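Local coordinates for protein lytic chitin monooxygenase (Enterococcus faecalis, PDB 4A02) that cleaves glycosidic bonds of crystalline alpha- and beta-chitin by a copper-dependent oxidative mechanism, working in synergy with a chitinase, at residues A[24-35]-A[49-60]. Sequence-based numbering, arbitrary orientation. Where two conformers were deposited one is given.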
loop_
_atom_site.group_PDB
_atom_site.type_symbol
_atom_site.label_atom_id
_atom_site.label_comp_id
_atom_site.label_asym_id
_atom_site.label_seq_id
_atom_site.Cartn_x
_atom_site.Cartn_y
_atom_site.Cartn_z
ATOM N N ASN A 24 13.036 3.968 9.895
ATOM C CA ASN A 24 12.580 2.842 10.721
ATOM C C ASN A 24 11.329 2.176 10.181
ATOM O O ASN A 24 10.230 2.249 10.745
ATOM C CB ASN A 24 12.429 3.213 12.175
ATOM C CG ASN A 24 12.174 1.986 13.022
ATOM O OD1 ASN A 24 12.456 0.859 12.588
ATOM N ND2 ASN A 24 11.647 2.192 14.219
ATOM N N VAL A 25 11.513 1.416 9.091
ATOM C CA VAL A 25 10.466 0.616 8.492
ATOM C C VAL A 25 10.743 -0.897 8.717
ATOM O O VAL A 25 10.169 -1.763 8.041
ATOM C CB VAL A 25 10.274 0.900 7.003
ATOM C CG1 VAL A 25 9.737 2.308 6.798
ATOM C CG2 VAL A 25 11.527 0.674 6.206
ATOM N N GLY A 26 11.575 -1.230 9.707
ATOM C CA GLY A 26 11.901 -2.611 9.953
ATOM C C GLY A 26 12.487 -3.264 8.726
ATOM O O GLY A 26 13.284 -2.688 7.998
ATOM N N ARG A 27 12.072 -4.521 8.499
ATOM C CA ARG A 27 12.597 -5.301 7.380
ATOM C C ARG A 27 12.382 -4.637 6.037
ATOM O O ARG A 27 13.101 -4.972 5.098
ATOM C CB ARG A 27 11.951 -6.680 7.324
ATOM C CG ARG A 27 12.378 -7.669 8.373
ATOM C CD ARG A 27 11.515 -8.919 8.337
ATOM N NE ARG A 27 11.778 -9.663 7.125
ATOM C CZ ARG A 27 11.130 -10.758 6.773
ATOM N NH1 ARG A 27 10.193 -11.254 7.526
ATOM N NH2 ARG A 27 11.417 -11.383 5.672
ATOM N N ALA A 28 11.402 -3.734 5.914
ATOM C CA ALA A 28 11.158 -3.105 4.617
ATOM C C ALA A 28 12.296 -2.263 4.128
ATOM O O ALA A 28 12.338 -1.906 2.954
ATOM C CB ALA A 28 9.871 -2.289 4.666
ATOM N N GLN A 29 13.262 -1.916 5.011
ATOM C CA GLN A 29 14.408 -1.172 4.533
ATOM C C GLN A 29 15.203 -1.984 3.552
ATOM O O GLN A 29 15.841 -1.411 2.635
ATOM C CB GLN A 29 15.245 -0.730 5.739
ATOM C CG GLN A 29 16.460 0.091 5.373
ATOM C CD GLN A 29 17.195 0.566 6.594
ATOM O OE1 GLN A 29 16.601 0.965 7.608
ATOM N NE2 GLN A 29 18.506 0.591 6.548
ATOM N N TRP A 30 15.192 -3.304 3.701
ATOM C CA TRP A 30 15.928 -4.224 2.878
ATOM C C TRP A 30 15.039 -5.052 1.957
ATOM O O TRP A 30 15.541 -5.522 0.924
ATOM C CB TRP A 30 16.818 -5.161 3.753
ATOM C CG TRP A 30 17.743 -4.330 4.611
ATOM C CD1 TRP A 30 18.958 -3.807 4.288
ATOM C CD2 TRP A 30 17.488 -3.874 5.961
ATOM N NE1 TRP A 30 19.485 -3.076 5.312
ATOM C CE2 TRP A 30 18.584 -3.103 6.363
ATOM C CE3 TRP A 30 16.432 -4.042 6.857
ATOM C CZ2 TRP A 30 18.655 -2.504 7.616
ATOM C CZ3 TRP A 30 16.520 -3.469 8.072
ATOM C CH2 TRP A 30 17.618 -2.722 8.468
ATOM N N GLU A 31 13.777 -5.259 2.328
ATOM C CA GLU A 31 12.901 -6.135 1.532
ATOM C C GLU A 31 11.492 -5.544 1.500
ATOM O O GLU A 31 10.496 -6.096 1.962
ATOM C CB GLU A 31 12.864 -7.565 2.067
ATOM C CG GLU A 31 13.954 -8.059 2.952
ATOM C CD GLU A 31 13.686 -9.127 3.948
ATOM O OE1 GLU A 31 13.433 -10.321 3.611
ATOM O OE2 GLU A 31 13.811 -8.958 5.205
ATOM N N PRO A 32 11.382 -4.390 0.837
ATOM C CA PRO A 32 10.070 -3.746 0.700
ATOM C C PRO A 32 9.066 -4.574 -0.110
ATOM O O PRO A 32 7.858 -4.327 -0.010
ATOM C CB PRO A 32 10.398 -2.427 -0.012
ATOM C CG PRO A 32 11.656 -2.751 -0.778
ATOM C CD PRO A 32 12.438 -3.596 0.151
ATOM N N GLN A 33 9.581 -5.525 -0.889
ATOM C CA GLN A 33 8.784 -6.377 -1.750
ATOM C C GLN A 33 8.145 -7.560 -1.040
ATOM O O GLN A 33 7.406 -8.334 -1.682
ATOM C CB GLN A 33 9.636 -6.912 -2.908
ATOM C CG GLN A 33 10.672 -7.963 -2.532
ATOM C CD GLN A 33 11.980 -7.452 -2.059
ATOM O OE1 GLN A 33 12.132 -6.279 -1.651
ATOM N NE2 GLN A 33 12.995 -8.312 -2.046
ATOM N N SER A 34 8.427 -7.757 0.252
ATOM C CA SER A 34 8.115 -9.012 0.937
ATOM C C SER A 34 6.988 -8.937 1.942
ATOM O O SER A 34 6.934 -9.752 2.877
ATOM C CB SER A 34 9.391 -9.583 1.557
ATOM O OG SER A 34 10.363 -9.754 0.581
ATOM N N ILE A 35 6.049 -8.006 1.754
ATOM C CA ILE A 35 4.958 -7.834 2.694
ATOM C C ILE A 35 3.785 -8.723 2.227
ATOM O O ILE A 35 2.798 -8.298 1.642
ATOM C CB ILE A 35 4.584 -6.380 2.916
ATOM C CG1 ILE A 35 5.833 -5.584 3.275
ATOM C CG2 ILE A 35 3.519 -6.273 3.981
ATOM C CD1 ILE A 35 5.583 -4.101 3.481
ATOM N N SER A 49 2.138 -3.701 8.013
ATOM C CA SER A 49 3.064 -4.800 8.044
ATOM C C SER A 49 2.451 -6.146 7.570
ATOM O O SER A 49 3.190 -7.108 7.449
ATOM C CB SER A 49 3.531 -5.054 9.464
ATOM O OG SER A 49 2.521 -5.552 10.303
ATOM N N ALA A 50 1.145 -6.161 7.385
ATOM C CA ALA A 50 0.361 -7.365 7.080
ATOM C C ALA A 50 0.596 -8.467 8.096
ATOM O O ALA A 50 0.377 -9.633 7.813
ATOM C CB ALA A 50 0.607 -7.856 5.680
ATOM N N GLY A 51 0.983 -8.128 9.305
ATOM C CA GLY A 51 1.296 -9.085 10.343
ATOM C C GLY A 51 2.587 -9.838 10.154
ATOM O O GLY A 51 2.815 -10.787 10.917
ATOM N N VAL A 52 3.418 -9.467 9.208
ATOM C CA VAL A 52 4.632 -10.206 8.898
ATOM C C VAL A 52 5.698 -9.857 9.949
ATOM O O VAL A 52 5.976 -8.685 10.225
ATOM C CB VAL A 52 5.128 -9.932 7.468
ATOM C CG1 VAL A 52 6.388 -10.744 7.168
ATOM C CG2 VAL A 52 4.031 -10.243 6.484
ATOM N N SER A 53 6.361 -10.895 10.472
ATOM C CA SER A 53 7.367 -10.684 11.483
ATOM C C SER A 53 8.487 -9.819 10.954
ATOM O O SER A 53 9.014 -10.053 9.874
ATOM C CB SER A 53 7.949 -12.060 11.879
ATOM O OG SER A 53 6.999 -12.869 12.482
ATOM N N GLY A 54 8.878 -8.807 11.741
ATOM C CA GLY A 54 9.944 -7.938 11.410
ATOM C C GLY A 54 9.562 -6.660 10.660
ATOM O O GLY A 54 10.425 -5.784 10.490
ATOM N N PHE A 55 8.310 -6.601 10.223
ATOM C CA PHE A 55 7.793 -5.413 9.550
ATOM C C PHE A 55 6.954 -4.528 10.468
ATOM O O PHE A 55 6.425 -3.524 10.024
ATOM C CB PHE A 55 6.975 -5.804 8.315
ATOM C CG PHE A 55 7.793 -6.339 7.175
ATOM C CD1 PHE A 55 8.060 -7.676 7.027
ATOM C CD2 PHE A 55 8.254 -5.485 6.177
ATOM C CE1 PHE A 55 8.760 -8.169 5.948
ATOM C CE2 PHE A 55 8.948 -5.958 5.084
ATOM C CZ PHE A 55 9.209 -7.312 4.957
ATOM N N GLU A 56 6.887 -4.877 11.771
ATOM C CA GLU A 56 6.039 -4.132 12.693
ATOM C C GLU A 56 6.340 -2.642 12.760
ATOM O O GLU A 56 5.387 -1.897 13.025
ATOM C CB GLU A 56 6.102 -4.682 14.119
ATOM C CG GLU A 56 5.791 -6.133 14.311
ATOM C CD GLU A 56 6.896 -7.135 14.031
ATOM O OE1 GLU A 56 7.990 -6.772 13.539
ATOM O OE2 GLU A 56 6.647 -8.363 14.288
ATOM N N PRO A 57 7.555 -2.128 12.564
ATOM C CA PRO A 57 7.723 -0.652 12.623
ATOM C C PRO A 57 6.839 0.067 11.628
ATOM O O PRO A 57 6.452 1.223 11.877
ATOM C CB PRO A 57 9.209 -0.441 12.374
ATOM C CG PRO A 57 9.834 -1.734 12.884
ATOM C CD PRO A 57 8.866 -2.793 12.415
ATOM N N LEU A 58 6.494 -0.562 10.501
ATOM C CA LEU A 58 5.571 0.045 9.545
ATOM C C LEU A 58 4.212 0.345 10.149
ATOM O O LEU A 58 3.489 1.193 9.626
ATOM C CB LEU A 58 5.363 -0.867 8.336
ATOM C CG LEU A 58 6.519 -0.884 7.327
ATOM C CD1 LEU A 58 6.293 -2.039 6.354
ATOM C CD2 LEU A 58 6.603 0.429 6.558
ATOM N N ASP A 59 3.801 -0.395 11.196
ATOM C CA ASP A 59 2.514 -0.185 11.793
ATOM C C ASP A 59 2.489 1.009 12.717
ATOM O O ASP A 59 1.396 1.382 13.192
ATOM C CB ASP A 59 2.084 -1.438 12.553
ATOM C CG ASP A 59 1.900 -2.634 11.654
ATOM O OD1 ASP A 59 1.343 -2.480 10.556
ATOM O OD2 ASP A 59 2.309 -3.757 12.089
ATOM N N GLU A 60 3.619 1.627 12.986
ATOM C CA GLU A 60 3.607 2.842 13.786
ATOM C C GLU A 60 2.790 3.893 13.032
ATOM O O GLU A 60 2.706 3.899 11.814
ATOM C CB GLU A 60 5.055 3.279 14.056
ATOM C CG GLU A 60 5.728 2.250 14.959
ATOM C CD GLU A 60 7.185 2.470 15.254
ATOM O OE1 GLU A 60 7.678 3.603 15.059
ATOM O OE2 GLU A 60 7.819 1.488 15.730
HETATM O O HOH W 1 10.263 4.356 15.720
#
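Arg27 and Phe55 cross at about a right angle where two loops of this AA10 lytic polysaccharide monooxygenase meet. Both loops belong to the long, largely irregular region that follows helix 10-13 and sits beside the beta-sandwich core. Residues 24-35 lead into strand 36-38, and residues 49-60 come after it.

Arg27 can be followed outward. Arg27 CB sits over the centre of the Phe55 ring, a CH-pi contact of 3.7 Å to the centroid. CG passes the carbonyl O of Gly54. CD comes up against Ser53 O, with Gly54 CA a little farther off. A bend at chi3 (69°) brings NE and CZ close to the CE1 corner of the Phe55 ring. The guanidinium plane is tilted 41° from the ring plane and has CE1 of Phe55 over one face. Arg27 NH1 gives a nearly straight hydrogen bond to Ser53 O (2.9 Å). In one of the two deposited conformers of Glu31, NE and NH2 also grip its carboxylate side-on; this salt bridge may not be constant.

The opposite ring face of Phe55 takes Ile35 CG1, 4.0 Å from the centroid. Ile35 CD1 then meets Leu58 CD1 tip to tip (3.6 Å). Ala11 of helix 10-13 touches Ile35 and Ala28. Ser34, whose CB lies near Phe55 CZ, brings the contact close to the copper ligand His1.

The backbones also join: Arg27 N donates to Gly54 O (2.9 Å). Gly26 CA makes a CA-H...O contact with the same oxygen and touches Pro57 CG. At the outer end, Glu60 OE1 forms a salt bridge with Arg65. A water accepts from Asn24 ND2 (3.0 Å) and donates to Glu60 OE1 (2.8 Å).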